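Local coordinates for protein potential RNA-dependent RNA polymerase (Human picobirnavirus, PDB 5I62) that catalyses RNA-templated RNA synthesis from ribonucleoside triphosphates and probably serves both transcription and genome replication of a small double-stranded RNA virus, at residues Asp93-Ser98 with Val202-Pro207; Gly166-Met171 with Ile313-His318; Asn211-Gln216 with Glu295-Ile300; His318-Gly321 with Gly326-Ala329. All coordinates share one frame; numbering follows the deposited sequence.

Interaction 1: residues Asp93-Ser98 with Val202-Pro207; sequences DSYYDS and VVWMFP
Trp204 presents its pyrrole edge to the face of Tyr95, and this is the tight part of the contact. Atom NE1 of Trp204 stands 3.4 Å above the Tyr95 ring, over its centre. The ring centroids, taken with the five-membered ring of the indole, are 4.6 Å apart. The planes are inclined at 59°, an edge-to-face pair. The benzo side of the same indole reaches back along the tyrosine, where CZ2 of Trp204 lies 3.9 Å from CB of Tyr95. CG of Tyr95 is anti to its own carbonyl carbon (chi1 -77°), which turns the phenol from the helix toward the strand. Val202 meets the ring further out, with its CB 3.8 Å from CE1 of Tyr95. At the far end a water joins OH of Tyr95 (3.2 Å) to the backbone N of Val202 (3.0 Å). The hydroxyl also bonds to Ser322, so this buried polar group has more than one partner.

The Tyr96 side is looser. Its OH lies at the indole edge, near the indole plane, 3.7 Å from CH2 of Trp204. Tyr96 is partly exposed, whereas Tyr95 and Trp204 are buried.

Helix 89-97 thus rests through two tyrosines on one side of strand 199-205. The local axes of helix 93-97 and strand 202-205 lie at 75°. The strand pairs with strand 176-189, and Leu306 of strand 306-309 touches both Tyr96 and Trp204. His318 meets both rings as well, so the chain before helix 327-345 closes the cluster.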
loop_
_atom_site.group_PDB
_atom_site.type_symbol
_atom_site.label_atom_id
_atom_site.label_comp_id
_atom_site.label_asym_id
_atom_site.label_seq_id
_atom_site.Cartn_x
_atom_site.Cartn_y
_atom_site.Cartn_z
ATOM N N ASP A 93 5.134 18.542 -5.704
ATOM C CA ASP A 93 6.268 19.237 -5.101
ATOM C C ASP A 93 6.831 18.452 -3.922
ATOM O O ASP A 93 8.050 18.363 -3.746
ATOM C CB ASP A 93 5.852 20.631 -4.621
ATOM C CG ASP A 93 5.537 21.598 -5.763
ATOM O OD1 ASP A 93 5.917 21.323 -6.924
ATOM O OD2 ASP A 93 4.911 22.653 -5.478
ATOM N N SER A 94 5.943 17.894 -3.095
ATOM C CA SER A 94 6.350 17.189 -1.878
ATOM C C SER A 94 7.380 16.099 -2.159
ATOM O O SER A 94 8.334 15.919 -1.396
ATOM C CB SER A 94 5.119 16.594 -1.193
ATOM O OG SER A 94 5.450 16.043 0.077
ATOM N N TYR A 95 7.217 15.371 -3.269
ATOM C CA TYR A 95 8.172 14.313 -3.589
ATOM C C TYR A 95 9.564 14.858 -3.870
ATOM O O TYR A 95 10.562 14.160 -3.647
ATOM C CB TYR A 95 7.683 13.494 -4.783
ATOM C CG TYR A 95 6.596 12.532 -4.409
ATOM C CD1 TYR A 95 5.278 12.944 -4.310
ATOM C CD2 TYR A 95 6.903 11.224 -4.078
ATOM C CE1 TYR A 95 4.283 12.068 -3.940
ATOM C CE2 TYR A 95 5.918 10.334 -3.700
ATOM C CZ TYR A 95 4.613 10.764 -3.631
ATOM O OH TYR A 95 3.639 9.874 -3.257
ATOM N N TYR A 96 9.651 16.068 -4.419
ATOM C CA TYR A 96 10.928 16.664 -4.780
ATOM C C TYR A 96 11.530 17.447 -3.621
ATOM O O TYR A 96 12.747 17.473 -3.455
ATOM C CB TYR A 96 10.752 17.588 -5.992
ATOM C CG TYR A 96 10.471 16.824 -7.266
ATOM C CD1 TYR A 96 9.178 16.473 -7.612
ATOM C CD2 TYR A 96 11.510 16.431 -8.103
ATOM C CE1 TYR A 96 8.913 15.749 -8.774
ATOM C CE2 TYR A 96 11.263 15.714 -9.269
ATOM C CZ TYR A 96 9.967 15.374 -9.595
ATOM O OH TYR A 96 9.724 14.655 -10.747
ATOM N N ASP A 97 10.686 18.087 -2.825
ATOM C CA ASP A 97 11.165 18.987 -1.787
ATOM C C ASP A 97 11.381 18.290 -0.447
ATOM O O ASP A 97 12.187 18.755 0.357
ATOM C CB ASP A 97 10.181 20.147 -1.639
ATOM C CG ASP A 97 10.113 21.014 -2.894
ATOM O OD1 ASP A 97 11.101 21.037 -3.667
ATOM O OD2 ASP A 97 9.060 21.643 -3.134
ATOM N N SER A 98 10.703 17.174 -0.191
ATOM C CA SER A 98 10.782 16.565 1.133
ATOM C C SER A 98 12.059 15.765 1.364
ATOM O O SER A 98 12.291 15.326 2.489
ATOM C CB SER A 98 9.575 15.659 1.388
ATOM O OG SER A 98 8.354 16.383 1.283
ATOM N N VAL A 202 -0.931 10.501 -4.678
ATOM C CA VAL A 202 -0.163 10.514 -5.911
ATOM C C VAL A 202 0.308 9.097 -6.197
ATOM O O VAL A 202 0.831 8.419 -5.307
ATOM C CB VAL A 202 1.024 11.484 -5.815
ATOM C CG1 VAL A 202 1.943 11.317 -7.009
ATOM C CG2 VAL A 202 0.540 12.917 -5.705
ATOM N N VAL A 203 0.088 8.634 -7.428
ATOM C CA VAL A 203 0.628 7.366 -7.900
ATOM C C VAL A 203 1.648 7.665 -8.989
ATOM O O VAL A 203 1.356 8.422 -9.920
ATOM C CB VAL A 203 -0.472 6.427 -8.436
ATOM C CG1 VAL A 203 0.148 5.107 -8.912
ATOM C CG2 VAL A 203 -1.507 6.166 -7.367
ATOM N N TRP A 204 2.837 7.077 -8.868
ATOM C CA TRP A 204 3.845 7.112 -9.920
ATOM C C TRP A 204 3.662 5.860 -10.777
ATOM O O TRP A 204 4.065 4.765 -10.389
ATOM C CB TRP A 204 5.250 7.186 -9.331
ATOM C CG TRP A 204 5.565 8.480 -8.630
ATOM C CD1 TRP A 204 4.963 8.984 -7.508
ATOM C CD2 TRP A 204 6.546 9.444 -9.025
ATOM N NE1 TRP A 204 5.523 10.198 -7.176
ATOM C CE2 TRP A 204 6.485 10.510 -8.100
ATOM C CE3 TRP A 204 7.463 9.515 -10.080
ATOM C CZ2 TRP A 204 7.314 11.623 -8.191
ATOM C CZ3 TRP A 204 8.289 10.617 -10.167
ATOM C CH2 TRP A 204 8.202 11.666 -9.234
ATOM N N MET A 205 3.035 6.013 -11.944
ATOM C CA MET A 205 2.765 4.876 -12.829
ATOM C C MET A 205 4.008 4.667 -13.692
ATOM O O MET A 205 4.295 5.463 -14.585
ATOM C CB MET A 205 1.519 5.136 -13.673
ATOM C CG MET A 205 0.228 5.187 -12.864
ATOM S SD MET A 205 -1.155 5.750 -13.895
ATOM C CE MET A 205 -2.477 5.633 -12.726
ATOM N N PHE A 206 4.765 3.606 -13.400
ATOM C CA PHE A 206 6.099 3.409 -13.954
ATOM C C PHE A 206 6.040 2.780 -15.340
ATOM O O PHE A 206 5.119 2.029 -15.638
ATOM C CB PHE A 206 6.928 2.503 -13.046
ATOM C CG PHE A 206 7.721 3.236 -12.007
ATOM C CD1 PHE A 206 7.113 4.153 -11.173
ATOM C CD2 PHE A 206 9.075 3.009 -11.863
ATOM C CE1 PHE A 206 7.830 4.827 -10.198
ATOM C CE2 PHE A 206 9.809 3.678 -10.885
ATOM C CZ PHE A 206 9.178 4.596 -10.057
ATOM N N PRO A 207 7.043 3.052 -16.179
ATOM C CA PRO A 207 7.184 2.313 -17.439
ATOM C C PRO A 207 7.320 0.824 -17.178
ATOM O O PRO A 207 8.022 0.400 -16.258
ATOM C CB PRO A 207 8.471 2.884 -18.056
ATOM C CG PRO A 207 8.672 4.210 -17.391
ATOM C CD PRO A 207 8.147 4.013 -15.980
HETATM O O HOH W 1 0.733 10.395 -2.154
#

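Interaction 2: residues Gly166-Met171 with Ile313-His318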
loop_
_atom_site.group_PDB
_atom_site.type_symbol
_atom_site.label_atom_id
_atom_site.label_comp_id
_atom_site.label_asym_id
_atom_site.label_seq_id
_atom_site.Cartn_x
_atom_site.Cartn_y
_atom_site.Cartn_z
ATOM N N GLY A 166 22.262 11.162 -16.573
ATOM C CA GLY A 166 21.940 12.466 -16.017
ATOM C C GLY A 166 20.509 12.446 -15.523
ATOM O O GLY A 166 20.074 11.508 -14.859
ATOM N N ARG A 167 19.738 13.455 -15.896
ATOM C CA ARG A 167 18.369 13.513 -15.408
ATOM C C ARG A 167 17.391 12.676 -16.238
ATOM O O ARG A 167 16.212 12.634 -15.896
ATOM C CB ARG A 167 17.912 14.969 -15.346
ATOM C CG ARG A 167 17.646 15.579 -16.708
ATOM C CD ARG A 167 17.495 17.092 -16.627
ATOM N NE ARG A 167 16.946 17.594 -17.879
ATOM C CZ ARG A 167 16.049 18.569 -17.974
ATOM N NH1 ARG A 167 15.593 19.164 -16.878
ATOM N NH2 ARG A 167 15.608 18.938 -19.168
ATOM N N TYR A 168 17.851 11.991 -17.285
ATOM C CA TYR A 168 16.990 11.220 -18.177
ATOM C C TYR A 168 17.033 9.736 -17.847
ATOM O O TYR A 168 18.071 9.203 -17.464
ATOM C CB TYR A 168 17.392 11.409 -19.643
ATOM C CG TYR A 168 17.318 12.838 -20.098
ATOM C CD1 TYR A 168 16.093 13.416 -20.421
ATOM C CD2 TYR A 168 18.456 13.629 -20.155
ATOM C CE1 TYR A 168 16.009 14.745 -20.828
ATOM C CE2 TYR A 168 18.384 14.955 -20.560
ATOM C CZ TYR A 168 17.157 15.502 -20.896
ATOM O OH TYR A 168 17.084 16.816 -21.294
ATOM N N CYS A 169 15.903 9.069 -18.037
ATOM C CA CYS A 169 15.815 7.622 -17.910
ATOM C C CYS A 169 15.859 7.033 -19.317
ATOM O O CYS A 169 14.913 7.197 -20.089
ATOM C CB CYS A 169 14.538 7.224 -17.181
ATOM S SG CYS A 169 14.267 5.432 -17.052
ATOM N N VAL A 170 16.954 6.369 -19.662
ATOM C CA VAL A 170 17.064 5.734 -20.971
ATOM C C VAL A 170 16.437 4.350 -20.899
ATOM O O VAL A 170 16.698 3.591 -19.964
ATOM C CB VAL A 170 18.529 5.665 -21.422
ATOM C CG1 VAL A 170 18.650 4.880 -22.731
ATOM C CG2 VAL A 170 19.111 7.079 -21.561
ATOM N N MET A 171 15.590 4.023 -21.877
ATOM C CA MET A 171 14.958 2.704 -21.963
ATOM C C MET A 171 15.193 2.138 -23.358
ATOM O O MET A 171 14.582 2.599 -24.329
ATOM C CB MET A 171 13.469 2.782 -21.653
ATOM C CG MET A 171 13.160 3.513 -20.349
ATOM S SD MET A 171 11.498 3.206 -19.757
ATOM C CE MET A 171 10.503 3.658 -21.207
ATOM N N ILE A 313 6.778 17.548 -18.327
ATOM C CA ILE A 313 7.610 16.565 -17.659
ATOM C C ILE A 313 8.472 17.286 -16.630
ATOM O O ILE A 313 9.040 18.347 -16.900
ATOM C CB ILE A 313 8.483 15.784 -18.662
ATOM C CG1 ILE A 313 7.628 15.135 -19.760
ATOM C CG2 ILE A 313 9.325 14.722 -17.935
ATOM C CD1 ILE A 313 8.466 14.519 -20.895
ATOM N N ARG A 314 8.575 16.709 -15.453
ATOM C CA ARG A 314 9.423 17.251 -14.405
ATOM C C ARG A 314 10.597 16.307 -14.189
ATOM O O ARG A 314 10.428 15.092 -14.274
ATOM C CB ARG A 314 8.606 17.428 -13.130
ATOM C CG ARG A 314 9.364 18.053 -11.993
ATOM C CD ARG A 314 8.402 18.452 -10.906
ATOM N NE ARG A 314 9.129 19.089 -9.820
ATOM C CZ ARG A 314 8.539 19.698 -8.804
ATOM N NH1 ARG A 314 7.212 19.757 -8.746
ATOM N NH2 ARG A 314 9.279 20.235 -7.848
ATOM N N TYR A 315 11.783 16.865 -13.908
ATOM C CA TYR A 315 13.025 16.106 -13.747
ATOM C C TYR A 315 13.631 16.347 -12.366
ATOM O O TYR A 315 13.226 17.256 -11.642
ATOM C CB TYR A 315 14.050 16.475 -14.831
ATOM C CG TYR A 315 13.531 16.294 -16.248
ATOM C CD1 TYR A 315 12.747 17.270 -16.856
ATOM C CD2 TYR A 315 13.809 15.134 -16.962
ATOM C CE1 TYR A 315 12.262 17.094 -18.171
ATOM C CE2 TYR A 315 13.321 14.945 -18.256
ATOM C CZ TYR A 315 12.559 15.926 -18.856
ATOM O OH TYR A 315 12.077 15.714 -20.141
ATOM N N GLY A 316 14.614 15.522 -12.010
ATOM C CA GLY A 316 15.357 15.673 -10.775
ATOM C C GLY A 316 15.104 14.521 -9.802
ATOM O O GLY A 316 14.157 13.743 -9.937
ATOM N N ILE A 317 15.979 14.414 -8.792
ATOM C CA ILE A 317 15.798 13.345 -7.810
ATOM C C ILE A 317 14.607 13.662 -6.909
ATOM O O ILE A 317 14.200 14.821 -6.749
ATOM C CB ILE A 317 17.075 13.096 -6.985
ATOM C CG1 ILE A 317 17.459 14.333 -6.166
ATOM C CG2 ILE A 317 18.215 12.636 -7.888
ATOM C CD1 ILE A 317 18.533 14.037 -5.095
ATOM N N HIS A 318 14.024 12.620 -6.331
ATOM C CA HIS A 318 12.818 12.777 -5.531
ATOM C C HIS A 318 12.725 11.599 -4.565
ATOM O O HIS A 318 13.597 10.727 -4.534
ATOM C CB HIS A 318 11.579 12.893 -6.438
ATOM C CG HIS A 318 11.494 11.812 -7.480
ATOM N ND1 HIS A 318 11.185 10.503 -7.180
ATOM C CD2 HIS A 318 11.677 11.852 -8.822
ATOM C CE1 HIS A 318 11.174 9.784 -8.289
ATOM N NE2 HIS A 318 11.472 10.578 -9.302
HETATM O O HOH W 2 15.437 13.235 -13.260
#
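Arg167 lays its guanidinium flat on the ring of Tyr315. The two planes are 23° apart, and CZ of Arg167 is 3.9 Å from the ring centroid, over the face, so the stack is also a cation-pi contact. The overlap is shifted toward the rim: the closest pair is NH1 of Arg167 with CD1 of Tyr315, at 3.4 Å. CG of Arg167 sits between the backbone N and the carbonyl carbon (chi1 73°). From there the chain runs extended to NE and carries the charged end over the phenol. Tyr168 adds a smaller touch, with CE1 3.7 Å from CE2 of Tyr315 and the two rings steeply inclined.

The next shell holds these groups in place. NH2 of Arg167 makes a weak hydrogen bond to OH of Tyr168 (3.3 Å), which lies at the edge of the guanidinium and in its plane. A water accepts from N of Gly316 at 2.7 Å and donates to O of Arg167 at 2.8 Å, tying the two backbones together. The hydroxyl of Tyr315 bonds to that of Tyr11, and the side chain of Tyr315 also packs on Pro305. Tyr11 touches Tyr168 too, so helix 5-11 borders both aromatic residues.

Arg167 and Tyr168 are exposed, and this is a surface contact. Gly166 and Arg167 have the backbone angles of a type II' turn, with glycine at the position of positive phi. They make the tight two-residue turn of the beta-hairpin formed by strands 160-165 and 168-173, and the arginine at that turn clasps the chain leaving strand 312-314.

Interaction 3: residues Asn211-Gln216 with Glu295-Ile300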
loop_
_atom_site.group_PDB
_atom_site.type_symbol
_atom_site.label_atom_id
_atom_site.label_comp_id
_atom_site.label_asym_id
_atom_site.label_seq_id
_atom_site.Cartn_x
_atom_site.Cartn_y
_atom_site.Cartn_z
ATOM N N ASN A 211 9.665 -1.405 -14.484
ATOM C CA ASN A 211 9.082 -2.350 -13.535
ATOM C C ASN A 211 9.603 -3.772 -13.760
ATOM O O ASN A 211 9.873 -4.497 -12.797
ATOM C CB ASN A 211 7.556 -2.319 -13.620
ATOM C CG ASN A 211 6.936 -1.221 -12.772
ATOM O OD1 ASN A 211 7.550 -0.715 -11.819
ATOM N ND2 ASN A 211 5.724 -0.854 -13.106
ATOM N N ILE A 212 9.750 -4.195 -15.021
ATOM C CA ILE A 212 10.359 -5.501 -15.299
ATOM C C ILE A 212 11.761 -5.589 -14.694
ATOM O O ILE A 212 12.105 -6.559 -14.007
ATOM C CB ILE A 212 10.400 -5.769 -16.817
ATOM C CG1 ILE A 212 8.991 -5.874 -17.392
ATOM C CG2 ILE A 212 11.213 -7.042 -17.107
ATOM C CD1 ILE A 212 8.962 -5.880 -18.946
ATOM N N ARG A 213 12.609 -4.596 -14.969
ATOM C CA ARG A 213 13.976 -4.666 -14.470
ATOM C C ARG A 213 14.004 -4.654 -12.942
ATOM O O ARG A 213 14.760 -5.413 -12.322
ATOM C CB ARG A 213 14.800 -3.519 -15.043
ATOM C CG ARG A 213 15.218 -3.760 -16.502
ATOM C CD ARG A 213 16.209 -4.878 -16.515
ATOM N NE ARG A 213 17.556 -4.383 -16.359
ATOM C CZ ARG A 213 18.549 -5.014 -15.745
ATOM N NH1 ARG A 213 18.370 -6.192 -15.172
ATOM N NH2 ARG A 213 19.733 -4.431 -15.699
ATOM N N GLU A 214 13.200 -3.790 -12.321
ATOM C CA GLU A 214 13.121 -3.766 -10.859
ATOM C C GLU A 214 12.699 -5.125 -10.310
ATOM O O GLU A 214 13.325 -5.663 -9.387
ATOM C CB GLU A 214 12.137 -2.696 -10.403
ATOM C CG GLU A 214 12.555 -1.273 -10.661
ATOM C CD GLU A 214 11.426 -0.319 -10.308
ATOM O OE1 GLU A 214 10.246 -0.660 -10.583
ATOM O OE2 GLU A 214 11.712 0.757 -9.767
ATOM N N LEU A 215 11.653 -5.714 -10.895
ATOM C CA LEU A 215 11.085 -6.934 -10.338
ATOM C C LEU A 215 11.975 -8.149 -10.543
ATOM O O LEU A 215 11.754 -9.171 -9.889
ATOM C CB LEU A 215 9.700 -7.188 -10.927
ATOM C CG LEU A 215 8.596 -6.228 -10.473
ATOM C CD1 LEU A 215 7.306 -6.514 -11.230
ATOM C CD2 LEU A 215 8.354 -6.344 -8.987
ATOM N N GLN A 216 12.973 -8.073 -11.432
ATOM C CA GLN A 216 13.954 -9.150 -11.500
ATOM C C GLN A 216 14.617 -9.387 -10.141
ATOM O O GLN A 216 15.111 -10.489 -9.878
ATOM C CB GLN A 216 15.022 -8.840 -12.544
ATOM C CG GLN A 216 14.557 -8.940 -13.992
ATOM C CD GLN A 216 15.704 -8.682 -14.932
ATOM O OE1 GLN A 216 15.963 -7.537 -15.308
ATOM N NE2 GLN A 216 16.445 -9.736 -15.269
ATOM N N GLU A 295 23.692 -0.593 -9.504
ATOM C CA GLU A 295 24.208 0.674 -10.008
ATOM C C GLU A 295 23.267 1.302 -11.029
ATOM O O GLU A 295 23.185 2.530 -11.113
ATOM C CB GLU A 295 25.595 0.488 -10.608
ATOM C CG GLU A 295 26.653 0.061 -9.586
ATOM C CD GLU A 295 26.799 1.074 -8.453
ATOM O OE1 GLU A 295 26.821 2.298 -8.736
ATOM O OE2 GLU A 295 26.846 0.644 -7.285
ATOM N N ARG A 296 22.575 0.488 -11.831
ATOM C CA ARG A 296 21.812 0.978 -12.980
ATOM C C ARG A 296 20.322 1.110 -12.726
ATOM O O ARG A 296 19.715 2.082 -13.168
ATOM C CB ARG A 296 21.978 0.052 -14.186
ATOM C CG ARG A 296 23.201 0.264 -15.026
ATOM C CD ARG A 296 23.408 -0.968 -15.902
ATOM N NE ARG A 296 22.871 -0.823 -17.248
ATOM C CZ ARG A 296 23.446 -0.086 -18.192
ATOM N NH1 ARG A 296 24.567 0.584 -17.926
ATOM N NH2 ARG A 296 22.911 -0.015 -19.394
ATOM N N VAL A 297 19.712 0.121 -12.086
ATOM C CA VAL A 297 18.256 0.036 -11.973
ATOM C C VAL A 297 17.760 0.568 -10.637
ATOM O O VAL A 297 16.807 1.346 -10.580
ATOM C CB VAL A 297 17.791 -1.424 -12.180
ATOM C CG1 VAL A 297 16.267 -1.522 -12.015
ATOM C CG2 VAL A 297 18.251 -1.962 -13.529
ATOM N N PHE A 298 18.357 0.098 -9.540
ATOM C CA PHE A 298 17.960 0.555 -8.204
ATOM C C PHE A 298 17.710 2.060 -8.094
ATOM O O PHE A 298 16.724 2.445 -7.455
ATOM C CB PHE A 298 19.016 0.126 -7.173
ATOM C CG PHE A 298 18.731 0.644 -5.793
ATOM C CD1 PHE A 298 17.843 -0.027 -4.966
ATOM C CD2 PHE A 298 19.299 1.828 -5.343
ATOM C CE1 PHE A 298 17.543 0.461 -3.705
ATOM C CE2 PHE A 298 18.997 2.315 -4.078
ATOM C CZ PHE A 298 18.115 1.625 -3.269
ATOM N N PRO A 299 18.536 2.947 -8.646
ATOM C CA PRO A 299 18.296 4.383 -8.410
ATOM C C PRO A 299 17.112 4.959 -9.169
ATOM O O PRO A 299 16.715 6.082 -8.851
ATOM C CB PRO A 299 19.599 5.062 -8.863
ATOM C CG PRO A 299 20.354 4.051 -9.615
ATOM C CD PRO A 299 19.872 2.699 -9.222
ATOM N N ILE A 300 16.555 4.256 -10.166
ATOM C CA ILE A 300 15.590 4.896 -11.073
ATOM C C ILE A 300 14.336 5.333 -10.331
ATOM O O ILE A 300 13.770 6.395 -10.614
ATOM C CB ILE A 300 15.250 3.951 -12.247
ATOM C CG1 ILE A 300 16.468 3.789 -13.154
ATOM C CG2 ILE A 300 14.025 4.434 -13.029
ATOM C CD1 ILE A 300 16.317 2.643 -14.124
HETATM O O HOH W 3 14.216 1.551 -9.186
#
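The guanidinium of Arg213 has Val297 over one face and Gln216 at its edge. CG2 of Val297 stands 3.3 Å above the guanidinium plane, offset toward the rim, and is nearest to NH2 of Arg213 (3.6 Å). In the plane, NH1 of Arg213 donates to OE1 of Gln216 at 2.8 Å in a nearly straight bond (174°). The donor lies above the carbonyl plane of the glutamine rather than in it. Gln216 is one helical turn further along the same helix, so this bond helps fix the rotation of the guanidinium. The Arg213 chain is bent at chi2 (-69°) and chi3 (-89°), which folds the group back beside the valine.

The other methyl of Val297 packs on the helix itself. CG1 is 3.8 Å from the backbone N of Glu214 and 3.9 Å from CB of Arg213. Val297, just after helix 288-296, therefore packs against two consecutive residues of helix 208-228. Beside it a water lies 2.7 Å from OE2 of Glu214 and 2.9 Å from O of Val297.

No direct hydrogen bond crosses between the segments, and the centre of the contact is apolar. NH2 of Arg213 is 5.0 Å from NE of Arg296, like charges not in contact. Each has other partners: Gln216 and a long, weak ion pair with Glu129 for Arg213, a salt bridge to Asp161 for Arg296. These probably ease the nearness of the two charges. The buried carboxylate of Glu214 is held by Ser324, the backbone N of Gly325 and the water.

Interaction 4: residues His318-Gly321 with Gly326-Ala329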
loop_
_atom_site.group_PDB
_atom_site.type_symbol
_atom_site.label_atom_id
_atom_site.label_comp_id
_atom_site.label_asym_id
_atom_site.label_seq_id
_atom_site.Cartn_x
_atom_site.Cartn_y
_atom_site.Cartn_z
ATOM N N HIS A 318 14.024 12.620 -6.331
ATOM C CA HIS A 318 12.818 12.777 -5.531
ATOM C C HIS A 318 12.725 11.599 -4.565
ATOM O O HIS A 318 13.597 10.727 -4.534
ATOM C CB HIS A 318 11.579 12.893 -6.438
ATOM C CG HIS A 318 11.494 11.812 -7.480
ATOM N ND1 HIS A 318 11.185 10.503 -7.180
ATOM C CD2 HIS A 318 11.677 11.852 -8.822
ATOM C CE1 HIS A 318 11.174 9.784 -8.289
ATOM N NE2 HIS A 318 11.472 10.578 -9.302
ATOM N N GLY A 319 11.669 11.593 -3.755
ATOM C CA GLY A 319 11.441 10.496 -2.844
ATOM C C GLY A 319 10.992 9.251 -3.596
ATOM O O GLY A 319 11.029 9.171 -4.823
ATOM N N MET A 320 10.548 8.259 -2.825
ATOM C CA MET A 320 10.084 7.012 -3.414
ATOM C C MET A 320 8.965 7.270 -4.409
ATOM O O MET A 320 7.910 7.793 -4.048
ATOM C CB MET A 320 9.601 6.056 -2.335
ATOM C CG MET A 320 8.899 4.846 -2.900
ATOM S SD MET A 320 10.041 3.800 -3.827
ATOM C CE MET A 320 10.907 3.013 -2.441
ATOM N N GLY A 321 9.187 6.879 -5.665
ATOM C CA GLY A 321 8.117 6.955 -6.643
ATOM C C GLY A 321 7.062 5.925 -6.302
ATOM O O GLY A 321 7.213 4.748 -6.634
ATOM N N GLY A 326 9.740 -1.764 -6.308
ATOM C CA GLY A 326 10.326 -1.916 -4.996
ATOM C C GLY A 326 9.816 -0.923 -3.975
ATOM O O GLY A 326 10.468 -0.721 -2.942
ATOM N N THR A 327 8.658 -0.300 -4.234
ATOM C CA THR A 327 8.123 0.685 -3.297
ATOM C C THR A 327 8.037 0.102 -1.900
ATOM O O THR A 327 8.541 0.683 -0.931
ATOM C CB THR A 327 6.728 1.158 -3.718
ATOM O OG1 THR A 327 6.788 1.840 -4.978
ATOM C CG2 THR A 327 6.150 2.109 -2.652
ATOM N N ASN A 328 7.400 -1.059 -1.783
ATOM C CA ASN A 328 7.217 -1.632 -0.463
ATOM C C ASN A 328 8.508 -2.264 0.051
ATOM O O ASN A 328 8.815 -2.167 1.245
ATOM C CB ASN A 328 6.076 -2.643 -0.504
ATOM C CG ASN A 328 5.617 -3.036 0.866
ATOM O OD1 ASN A 328 6.087 -4.027 1.426
ATOM N ND2 ASN A 328 4.717 -2.235 1.444
ATOM N N ALA A 329 9.282 -2.897 -0.833
ATOM C CA ALA A 329 10.466 -3.631 -0.391
ATOM C C ALA A 329 11.507 -2.690 0.208
ATOM O O ALA A 329 11.976 -2.904 1.335
ATOM C CB ALA A 329 11.063 -4.425 -1.551
#
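Met320 lays the end of its side chain along the first turn of helix 327-345, over Thr327. SD is 3.7 Å from CA of Thr327. CE goes further and comes within 3.6 Å of the backbone O of Thr327. Behind them, CG of Met320 meets the methyl CG2 of Thr327 at 3.9 Å. CG of the methionine is anti to its backbone N (chi1 170°), and the chain then bends at chi2 and chi3, which lays the thioether against the threonine backbone.

The hydroxyl of Thr327 serves the loop instead. OG1 lies 3.4 Å from O of Gly321, but its hydrogen bonds are with O of Ser324 and N of Gly323. It thus grips the loop that links the two segments. Gly326 is the N-cap residue of the helix. Just before the methionine, ND1 of His318 donates to O of Gly319 at 2.7 Å, in the carbonyl plane, which holds the imidazole against its own backbone.

A glycine-rich loop with Ser322-Gly323 and Thr327, leading into a long helix, is consistent with motif B of viral RNA polymerases. Met320 is buried. Asp266, Phe269, Lys301 and Tyr302 surround it from loops, while Asp330 and Glu331 touch it from helix 327-345. The contact therefore joins the loop after strand 312-314 to the start of that helix.

In the fold
Interactions 1, 3 and 4 are buried, whereas interaction 2 lies at the surface. Interactions 1 and 2 reach the same mixed sheet and are tied by a salt bridge between Asp93 and Arg314. Interaction 1 relies on aromatic rings, and interaction 2 on a cation over a ring. Interaction 3 sets a valine among charged side chains, and interaction 4 is a methionine against a helix start. His318 belongs to the segments of both interactions 2 and 4. Interaction 4 also meets interaction 1, where O of Tyr95 probably accepts a hydrogen bond from N of Gly319. Strand 199-205 of interaction 1 leads directly into helix 208-228 of interaction 3, and Phe206 packs on Glu214.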